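Local coordinates for proteolytically activated form of PPO4 Tyrosinase (Agaricus bisporus var. bisporus H97, PDB 4OUA), which uses a pair of copper ions to hydroxylate monophenols and oxidise the resulting o-diphenols to o-quinones, the initial step of melanin synthesis, at residues Y78-Q83 against P87-V92; A227-F232 against S290-L295; S233-F238 against V249-H254. All coordinates share one frame; numbering follows the deposited sequence.

All three contacts lie in the helical central domain of tyrosinase. Contact 1 comes first along the chain and joins a loop to the start of helix 86-109 at one copper. Contact 2 ties helix 229-233 to the end of helix 277-295, and the chain between its segments includes contact 3, which joins the loop at 233-238 to helix 246-258 at the second copper. Centres of contacts 1 and 3 are about 12 Å apart, the other pairs about 15 Å. Ser82 and His235 link contacts 1 and 3, Arg91 and Gln293 contacts 1 and 2. Contacts 1 and 3 each hold ligands of one copper and share the water between the metals; contact 2 packs the helices alongside.

Contact 1: Y78-Q83 against P87-V92; sequences YCTHSQ and PTWHRV. With CU1 (copper (I) ion), chain C.
Trp89 lays one face of its indole along the backbone of Cys79, whose CA stands 3.3 Å from the centroid of the six-membered ring in a CH-pi contact 15° off the normal. Thr80 CG2 sits over the five-membered ring on the same side, while Thr80 OG1 meets Trp89 CB at 3.2 Å. The broad ring reaches this backbone because its CG is anti to the main-chain N (chi1 -177°); NE1 at the rim donates to Glu326 O. Beside it, His81 and His90 turn their rings about 60° apart and aim both NE2 atoms at one copper, each NE2 lying 2.1 Å from the metal. A thioether bond of 1.8 Å between Cys79 SG and His81 CE1 fixes the first ring, a cross-link known from fungal tyrosinases. Phe86 O takes the N-H of His90 ND1 and so orients the second, whose edge also meets Thr80 O at CE1. Imidazoles suit the place because one nitrogen can bind metal while the other is steered by the protein. His56 is the third protein ligand. The loop thus lies against the start of helix 86-109, where Pro87 touches helices 229-233, 246-258 and 277-295.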
loop_
_atom_site.group_PDB
_atom_site.type_symbol
_atom_site.label_atom_id
_atom_site.label_comp_id
_atom_site.label_asym_id
_atom_site.label_seq_id
_atom_site.Cartn_x
_atom_site.Cartn_y
_atom_site.Cartn_z
ATOM N N TYR A 78 3.374 10.381 9.291
ATOM C CA TYR A 78 3.845 9.209 10.021
ATOM C C TYR A 78 4.834 8.404 9.189
ATOM O O TYR A 78 5.764 7.804 9.730
ATOM C CB TYR A 78 2.676 8.309 10.428
ATOM C CG TYR A 78 2.114 8.576 11.805
ATOM C CD1 TYR A 78 2.890 8.390 12.941
ATOM C CD2 TYR A 78 0.797 8.983 11.970
ATOM C CE1 TYR A 78 2.376 8.622 14.203
ATOM C CE2 TYR A 78 0.274 9.216 13.227
ATOM C CZ TYR A 78 1.067 9.033 14.340
ATOM O OH TYR A 78 0.548 9.264 15.594
ATOM N N CYS A 79 4.625 8.395 7.874
ATOM C CA CYS A 79 5.393 7.542 6.972
ATOM C C CYS A 79 6.887 7.807 7.066
ATOM O O CYS A 79 7.327 8.952 7.161
ATOM C CB CYS A 79 4.923 7.722 5.525
ATOM S SG CYS A 79 5.299 9.330 4.790
ATOM N N THR A 80 7.659 6.728 7.046
ATOM C CA THR A 80 9.108 6.809 7.134
ATOM C C THR A 80 9.729 6.724 5.746
ATOM O O THR A 80 9.591 5.715 5.055
ATOM C CB THR A 80 9.674 5.692 8.018
ATOM O OG1 THR A 80 9.309 4.421 7.467
ATOM C CG2 THR A 80 9.120 5.804 9.428
ATOM N N HIS A 81 10.410 7.790 5.344
ATOM C CA HIS A 81 10.994 7.861 4.012
ATOM C C HIS A 81 12.452 8.298 4.088
ATOM O O HIS A 81 12.819 9.109 4.937
ATOM C CB HIS A 81 10.188 8.819 3.129
ATOM C CG HIS A 81 8.719 8.526 3.108
ATOM N ND1 HIS A 81 7.795 9.308 3.766
ATOM C CD2 HIS A 81 8.015 7.530 2.519
ATOM C CE1 HIS A 81 6.585 8.810 3.579
ATOM N NE2 HIS A 81 6.691 7.729 2.825
ATOM N N SER A 82 13.276 7.746 3.202
ATOM C CA SER A 82 14.704 8.052 3.167
ATOM C C SER A 82 15.428 7.527 4.404
ATOM O O SER A 82 16.508 8.003 4.753
ATOM C CB SER A 82 14.924 9.560 3.032
ATOM O OG SER A 82 14.229 10.075 1.912
ATOM N N GLN A 83 14.829 6.540 5.064
ATOM C CA GLN A 83 15.413 5.965 6.270
ATOM C C GLN A 83 15.271 4.444 6.294
ATOM O O GLN A 83 14.501 3.870 5.523
ATOM C CB GLN A 83 14.769 6.575 7.515
ATOM C CG GLN A 83 13.265 6.719 7.418
ATOM C CD GLN A 83 12.606 6.817 8.777
ATOM O OE1 GLN A 83 12.887 6.020 9.669
ATOM N NE2 GLN A 83 11.726 7.798 8.943
ATOM N N PRO A 87 10.804 0.091 4.633
ATOM C CA PRO A 87 10.147 -1.182 4.311
ATOM C C PRO A 87 9.229 -1.691 5.423
ATOM O O PRO A 87 8.098 -2.086 5.141
ATOM C CB PRO A 87 11.326 -2.138 4.102
ATOM C CG PRO A 87 12.466 -1.251 3.725
ATOM C CD PRO A 87 12.269 -0.006 4.530
ATOM N N THR A 88 9.705 -1.678 6.664
ATOM C CA THR A 88 8.948 -2.256 7.771
ATOM C C THR A 88 7.748 -1.403 8.170
ATOM O O THR A 88 6.689 -1.936 8.495
ATOM C CB THR A 88 9.836 -2.473 9.014
ATOM O OG1 THR A 88 10.440 -1.233 9.401
ATOM C CG2 THR A 88 10.923 -3.492 8.720
ATOM N N TRP A 89 7.909 -0.083 8.145
ATOM C CA TRP A 89 6.826 0.811 8.542
ATOM C C TRP A 89 5.638 0.692 7.597
ATOM O O TRP A 89 4.486 0.780 8.020
ATOM C CB TRP A 89 7.300 2.265 8.593
ATOM C CG TRP A 89 6.229 3.212 9.060
ATOM C CD1 TRP A 89 6.018 3.646 10.337
ATOM C CD2 TRP A 89 5.217 3.831 8.254
ATOM N NE1 TRP A 89 4.940 4.498 10.376
ATOM C CE2 TRP A 89 4.431 4.629 9.111
ATOM C CE3 TRP A 89 4.900 3.790 6.893
ATOM C CZ2 TRP A 89 3.352 5.378 8.651
ATOM C CZ3 TRP A 89 3.828 4.536 6.438
ATOM C CH2 TRP A 89 3.067 5.317 7.315
ATOM N N HIS A 90 5.926 0.493 6.315
ATOM C CA HIS A 90 4.876 0.407 5.309
ATOM C C HIS A 90 4.233 -0.978 5.291
ATOM O O HIS A 90 3.071 -1.125 4.907
ATOM C CB HIS A 90 5.431 0.765 3.929
ATOM C CG HIS A 90 5.725 2.224 3.762
ATOM N ND1 HIS A 90 6.807 2.840 4.353
ATOM C CD2 HIS A 90 5.065 3.193 3.083
ATOM C CE1 HIS A 90 6.805 4.123 4.041
ATOM N NE2 HIS A 90 5.760 4.365 3.272
ATOM N N ARG A 91 4.987 -1.987 5.716
ATOM C CA ARG A 91 4.452 -3.341 5.811
ATOM C C ARG A 91 3.284 -3.395 6.785
ATOM O O ARG A 91 2.245 -3.992 6.496
ATOM C CB ARG A 91 5.538 -4.328 6.245
ATOM C CG ARG A 91 4.990 -5.620 6.829
ATOM C CD ARG A 91 5.999 -6.748 6.725
ATOM N NE ARG A 91 6.163 -7.198 5.346
ATOM C CZ ARG A 91 7.015 -8.141 4.961
ATOM N NH1 ARG A 91 7.795 -8.739 5.854
ATOM N NH2 ARG A 91 7.093 -8.486 3.683
ATOM N N VAL A 92 3.463 -2.765 7.939
ATOM C CA VAL A 92 2.434 -2.746 8.967
ATOM C C VAL A 92 1.390 -1.670 8.657
ATOM O O VAL A 92 0.285 -1.688 9.201
ATOM C CB VAL A 92 3.048 -2.512 10.365
ATOM C CG1 VAL A 92 3.777 -1.179 10.407
ATOM C CG2 VAL A 92 1.979 -2.586 11.444
HETATM CU CU CU1 C . 5.217 6.252 2.579
HETATM O O HOH W 1 5.347 6.713 0.213
#

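Contact 2: A227-F232 against S290-L295; sequences ANWEAF and SLWQAL
Phe232 and Trp292 meet face to face, and with Trp229 they form an aromatic cluster that joins the short helix 229-233 to the C-terminal end of helix 277-295 in the tyrosinase central domain. The tight part is the stack itself. The Phe232 ring and the five-membered ring of Trp292 lie 3.7 Å apart between centroids, their planes only 11° from parallel. Phe232 CE1 comes 3.5 Å from Trp292 CG, and CZ rests above the indole toward its rim, while Trp292 CE2 stands over the centre of the phenyl ring. Both CB atoms point toward the opposite segment, and with CG anti to the main-chain N in each, the rings reach out from their helices to overlap. A flat, wholly apolar phenyl suits a place against so large an indole face.

Trp229 makes a looser approach. Its benzo edge meets Trp292 obliquely, the six-membered rings inclined at 64° with centroids 5.7 Å apart, and the nearest atoms are Trp229 CE3 and Trp292 CH2 at 3.7 Å. Pro87 of helix 86-109 and the ring of Trp300 also touch this indole, and its NE1 donates to Val84 O.

Away from the rings the contact opens to solvent. Ala227 and Asn228 are exposed on the loop leading into the short helix, a setting that suits a small residue and a polar amide, and the partly exposed Gln293 turns to Thr342 and Arg91 instead. The buried indole N-H of Trp292 is nevertheless provided for: NE1 donates to the carbonyl O of Asn226, beside the loop.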
loop_
_atom_site.group_PDB
_atom_site.type_symbol
_atom_site.label_atom_id
_atom_site.label_comp_id
_atom_site.label_asym_id
_atom_site.label_seq_id
_atom_site.Cartn_x
_atom_site.Cartn_y
_atom_site.Cartn_z
ATOM N N ALA A 227 22.635 -6.761 -1.122
ATOM C CA ALA A 227 23.151 -7.565 -0.020
ATOM C C ALA A 227 22.965 -6.860 1.322
ATOM O O ALA A 227 22.523 -7.468 2.295
ATOM C CB ALA A 227 24.616 -7.894 -0.246
ATOM N N ASN A 228 23.308 -5.577 1.368
ATOM C CA ASN A 228 23.180 -4.801 2.597
ATOM C C ASN A 228 21.827 -4.104 2.685
ATOM O O ASN A 228 21.215 -3.777 1.668
ATOM C CB ASN A 228 24.312 -3.776 2.707
ATOM C CG ASN A 228 24.260 -2.726 1.613
ATOM O OD1 ASN A 228 23.909 -3.018 0.469
ATOM N ND2 ASN A 228 24.608 -1.492 1.962
ATOM N N TRP A 229 21.370 -3.876 3.912
ATOM C CA TRP A 229 20.045 -3.320 4.161
ATOM C C TRP A 229 19.964 -1.829 3.848
ATOM O O TRP A 229 18.919 -1.332 3.425
ATOM C CB TRP A 229 19.642 -3.567 5.617
ATOM C CG TRP A 229 18.314 -2.983 5.989
ATOM C CD1 TRP A 229 18.087 -1.783 6.595
ATOM C CD2 TRP A 229 17.026 -3.576 5.780
ATOM N NE1 TRP A 229 16.739 -1.591 6.777
ATOM C CE2 TRP A 229 16.067 -2.676 6.285
ATOM C CE3 TRP A 229 16.594 -4.779 5.216
ATOM C CZ2 TRP A 229 14.701 -2.943 6.241
ATOM C CZ3 TRP A 229 15.238 -5.041 5.174
ATOM C CH2 TRP A 229 14.307 -4.127 5.683
ATOM N N GLU A 230 21.065 -1.116 4.061
ATOM C CA GLU A 230 21.084 0.328 3.857
ATOM C C GLU A 230 20.790 0.701 2.409
ATOM O O GLU A 230 20.007 1.612 2.144
ATOM C CB GLU A 230 22.432 0.912 4.283
ATOM C CG GLU A 230 22.348 1.840 5.485
ATOM C CD GLU A 230 21.504 3.073 5.212
ATOM O OE1 GLU A 230 21.347 3.442 4.027
ATOM O OE2 GLU A 230 20.996 3.675 6.183
ATOM N N ALA A 231 21.416 -0.006 1.474
ATOM C CA ALA A 231 21.241 0.282 0.056
ATOM C C ALA A 231 19.893 -0.219 -0.459
ATOM O O ALA A 231 19.451 0.166 -1.542
ATOM C CB ALA A 231 22.374 -0.331 -0.749
ATOM N N PHE A 232 19.242 -1.074 0.323
ATOM C CA PHE A 232 17.972 -1.669 -0.082
ATOM C C PHE A 232 16.765 -0.974 0.545
ATOM O O PHE A 232 15.713 -0.855 -0.084
ATOM C CB PHE A 232 17.953 -3.157 0.277
ATOM C CG PHE A 232 16.586 -3.781 0.210
ATOM C CD1 PHE A 232 16.054 -4.191 -1.001
ATOM C CD2 PHE A 232 15.835 -3.961 1.361
ATOM C CE1 PHE A 232 14.801 -4.767 -1.065
ATOM C CE2 PHE A 232 14.580 -4.535 1.303
ATOM C CZ PHE A 232 14.062 -4.939 0.088
ATOM N N SER A 290 8.944 -9.366 0.503
ATOM C CA SER A 290 8.794 -10.798 0.744
ATOM C C SER A 290 9.671 -11.607 -0.206
ATOM O O SER A 290 10.311 -12.575 0.203
ATOM C CB SER A 290 7.331 -11.225 0.594
ATOM O OG SER A 290 6.523 -10.664 1.614
ATOM N N LEU A 291 9.695 -11.204 -1.474
ATOM C CA LEU A 291 10.509 -11.876 -2.482
ATOM C C LEU A 291 11.996 -11.693 -2.198
ATOM O O LEU A 291 12.781 -12.636 -2.301
ATOM C CB LEU A 291 10.178 -11.354 -3.880
ATOM C CG LEU A 291 8.839 -11.781 -4.481
ATOM C CD1 LEU A 291 8.680 -11.217 -5.884
ATOM C CD2 LEU A 291 8.716 -13.295 -4.496
ATOM N N TRP A 292 12.370 -10.469 -1.844
ATOM C CA TRP A 292 13.754 -10.149 -1.518
ATOM C C TRP A 292 14.227 -10.949 -0.308
ATOM O O TRP A 292 15.373 -11.394 -0.260
ATOM C CB TRP A 292 13.904 -8.649 -1.263
ATOM C CG TRP A 292 15.248 -8.253 -0.748
ATOM C CD1 TRP A 292 16.346 -7.926 -1.488
ATOM C CD2 TRP A 292 15.636 -8.133 0.624
ATOM N NE1 TRP A 292 17.397 -7.612 -0.659
ATOM C CE2 TRP A 292 16.988 -7.732 0.640
ATOM C CE3 TRP A 292 14.975 -8.327 1.840
ATOM C CZ2 TRP A 292 17.688 -7.522 1.826
ATOM C CZ3 TRP A 292 15.672 -8.117 3.016
ATOM C CH2 TRP A 292 17.014 -7.719 3.000
ATOM N N GLN A 293 13.336 -11.132 0.664
ATOM C CA GLN A 293 13.646 -11.933 1.846
ATOM C C GLN A 293 13.997 -13.366 1.464
ATOM O O GLN A 293 14.823 -14.005 2.113
ATOM C CB GLN A 293 12.470 -11.933 2.827
ATOM C CG GLN A 293 12.220 -10.606 3.522
ATOM C CD GLN A 293 10.988 -10.641 4.403
ATOM O OE1 GLN A 293 10.109 -9.783 4.298
ATOM N NE2 GLN A 293 10.913 -11.638 5.278
ATOM N N ALA A 294 13.363 -13.864 0.408
ATOM C CA ALA A 294 13.609 -15.222 -0.060
ATOM C C ALA A 294 15.021 -15.358 -0.624
ATOM O O ALA A 294 15.654 -16.405 -0.491
ATOM C CB ALA A 294 12.580 -15.615 -1.104
ATOM N N LEU A 295 15.511 -14.293 -1.249
ATOM C CA LEU A 295 16.847 -14.301 -1.834
ATOM C C LEU A 295 17.917 -13.985 -0.794
ATOM O O LEU A 295 19.009 -14.550 -0.827
ATOM C CB LEU A 295 16.937 -13.301 -2.990
ATOM C CG LEU A 295 16.035 -13.554 -4.200
ATOM C CD1 LEU A 295 16.297 -12.520 -5.284
ATOM C CD2 LEU A 295 16.230 -14.963 -4.740
#

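Contact 3: S233-F238 against V249-H254; sequences SNHGEF and VHDDIH. With CU1 (copper (I) ion), chain D.
His235 and Asp251 carry this contact, a His-carboxylate hydrogen bond between the loop at 233-238 and helix 246-258. From its CB, which points toward the helix, His235 places CG between the main-chain N and the carbonyl carbon (chi1 61°), which carries the ring to the helix, and the rotation about CB-CG presents ND1 to the carboxylate. CG is 3.8 Å from Asp251 OD2. ND1 donates to the syn lone pair of OD2 at 2.6 Å, with an N-H...O angle of 142° and the oxygen 16° out of the ring plane. CE1 lies 3.2 Å from the same OD2, and CD2 lies over one face of the Phe238 ring, toward its rim, as Phe238 CE1 does over one imidazole face. At the tip, NE2 is hydrogen-bonded to Ser82 OG; an imidazole suits the place because its two nitrogens can bridge the helix carboxylate and Ser82 at once. Asp251 OD1 takes a weak bond from His250 ND1, the ring whose NE2 binds copper at 2.0 Å beside His254 NE2; His282 completes the protein ligands. With an alanine in place of Asp251 both oxygens are gone, and His235 ND1 would probably lose its acceptor, leaving the ring freer to turn. The chemistry is consistent with a second-shell role: the carboxylate holds His235 through OD2, may help through OD1 to steady a copper ligand, and would probably make the His235 imidazole more basic.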
loop_
_atom_site.group_PDB
_atom_site.type_symbol
_atom_site.label_atom_id
_atom_site.label_comp_id
_atom_site.label_asym_id
_atom_site.label_seq_id
_atom_site.Cartn_x
_atom_site.Cartn_y
_atom_site.Cartn_z
ATOM N N SER A 233 16.916 -0.481 1.759
ATOM C CA SER A 233 15.812 0.098 2.490
ATOM C C SER A 233 15.323 1.419 1.995
ATOM O O SER A 233 14.155 1.583 1.762
ATOM C CB SER A 233 16.209 0.265 3.918
ATOM O OG SER A 233 17.582 0.362 3.961
ATOM N N ASN A 234 16.213 2.379 1.886
ATOM C CA ASN A 234 15.813 3.700 1.505
ATOM C C ASN A 234 16.605 4.236 0.373
ATOM O O ASN A 234 17.517 3.629 -0.077
ATOM C CB ASN A 234 15.956 4.620 2.669
ATOM C CG ASN A 234 17.337 4.651 3.196
ATOM O OD1 ASN A 234 17.978 5.656 3.186
ATOM N ND2 ASN A 234 17.791 3.553 3.674
ATOM N N HIS A 235 16.232 5.416 -0.066
ATOM C CA HIS A 235 16.854 6.054 -1.190
ATOM C C HIS A 235 17.776 7.189 -0.825
ATOM O O HIS A 235 18.654 7.498 -1.584
ATOM C CB HIS A 235 15.789 6.564 -2.140
ATOM C CG HIS A 235 14.873 7.567 -1.538
ATOM N ND1 HIS A 235 13.591 7.758 -1.973
ATOM C CD2 HIS A 235 15.055 8.437 -0.527
ATOM C CE1 HIS A 235 13.025 8.707 -1.260
ATOM N NE2 HIS A 235 13.890 9.132 -0.373
ATOM N N GLY A 236 17.569 7.801 0.328
ATOM C CA GLY A 236 18.096 9.112 0.632
ATOM C C GLY A 236 19.547 9.118 0.376
ATOM O O GLY A 236 20.105 8.067 0.438
ATOM N N GLU A 237 20.165 10.249 0.064
ATOM C CA GLU A 237 19.512 11.470 -0.338
ATOM C C GLU A 237 19.460 11.475 -1.844
ATOM O O GLU A 237 20.074 12.279 -2.501
ATOM C CB GLU A 237 20.277 12.690 0.164
ATOM C CG GLU A 237 20.340 12.867 1.669
ATOM C CD GLU A 237 21.459 12.093 2.320
ATOM O OE1 GLU A 237 22.168 11.361 1.608
ATOM O OE2 GLU A 237 21.634 12.218 3.537
ATOM N N PHE A 238 18.713 10.533 -2.371
ATOM C CA PHE A 238 18.563 10.349 -3.811
ATOM C C PHE A 238 19.909 10.237 -4.522
ATOM O O PHE A 238 20.061 10.696 -5.656
ATOM C CB PHE A 238 17.756 11.502 -4.412
ATOM C CG PHE A 238 16.407 11.696 -3.777
ATOM C CD1 PHE A 238 15.339 10.882 -4.121
ATOM C CD2 PHE A 238 16.205 12.696 -2.840
ATOM C CE1 PHE A 238 14.097 11.061 -3.539
ATOM C CE2 PHE A 238 14.965 12.880 -2.255
ATOM C CZ PHE A 238 13.910 12.061 -2.605
ATOM N N VAL A 249 12.987 2.506 -6.450
ATOM C CA VAL A 249 12.148 1.891 -7.471
ATOM C C VAL A 249 10.678 2.181 -7.195
ATOM O O VAL A 249 9.861 2.278 -8.113
ATOM C CB VAL A 249 12.367 0.367 -7.531
ATOM C CG1 VAL A 249 11.459 -0.264 -8.573
ATOM C CG2 VAL A 249 13.828 0.055 -7.825
ATOM N N HIS A 250 10.365 2.328 -5.865
ATOM C CA HIS A 250 9.013 2.607 -5.400
ATOM C C HIS A 250 8.572 4.029 -5.740
ATOM O O HIS A 250 7.383 4.292 -5.932
ATOM C CB HIS A 250 8.932 2.367 -3.890
ATOM C CG HIS A 250 7.970 3.268 -3.181
ATOM N ND1 HIS A 250 8.356 4.453 -2.592
ATOM C CD2 HIS A 250 6.641 3.153 -2.959
ATOM C CE1 HIS A 250 7.302 5.032 -2.043
ATOM N NE2 HIS A 250 6.248 4.266 -2.255
ATOM N N ASP A 251 9.529 4.938 -5.821
ATOM C CA ASP A 251 9.240 6.347 -6.077
ATOM C C ASP A 251 8.724 6.583 -7.493
ATOM O O ASP A 251 7.901 7.470 -7.717
ATOM C CB ASP A 251 10.485 7.203 -5.837
ATOM C CG ASP A 251 10.909 7.222 -4.383
ATOM O OD1 ASP A 251 10.046 7.001 -3.507
ATOM O OD2 ASP A 251 12.106 7.464 -4.118
ATOM N N ASP A 252 9.210 5.791 -8.443
ATOM C CA ASP A 252 8.842 5.956 -9.847
ATOM C C ASP A 252 7.343 5.786 -10.083
ATOM O O ASP A 252 6.772 6.420 -10.970
ATOM C CB ASP A 252 9.619 4.968 -10.723
ATOM C CG ASP A 252 11.095 5.309 -10.823
ATOM O OD1 ASP A 252 11.638 5.898 -9.863
ATOM O OD2 ASP A 252 11.712 4.988 -11.861
ATOM N N ILE A 253 6.706 4.930 -9.293
ATOM C CA ILE A 253 5.282 4.666 -9.467
ATOM C C ILE A 253 4.434 5.833 -8.975
ATOM O O ILE A 253 3.368 6.105 -9.523
ATOM C CB ILE A 253 4.846 3.384 -8.739
ATOM C CG1 ILE A 253 5.699 2.197 -9.193
ATOM C CG2 ILE A 253 3.371 3.111 -8.991
ATOM C CD1 ILE A 253 5.624 1.929 -10.679
ATOM N N HIS A 254 4.900 6.512 -7.954
ATOM C CA HIS A 254 4.211 7.700 -7.458
ATOM C C HIS A 254 4.303 8.825 -8.481
ATOM O O HIS A 254 3.363 9.600 -8.652
ATOM C CB HIS A 254 4.793 8.151 -6.116
ATOM C CG HIS A 254 4.340 7.323 -4.953
ATOM N ND1 HIS A 254 3.056 7.380 -4.455
ATOM C CD2 HIS A 254 5.001 6.422 -4.188
ATOM C CE1 HIS A 254 2.945 6.546 -3.435
ATOM N NE2 HIS A 254 4.109 5.950 -3.254
HETATM CU CU CU1 D . 4.768 5.319 -1.483
HETATM O O HOH W 1 5.347 6.713 0.213
#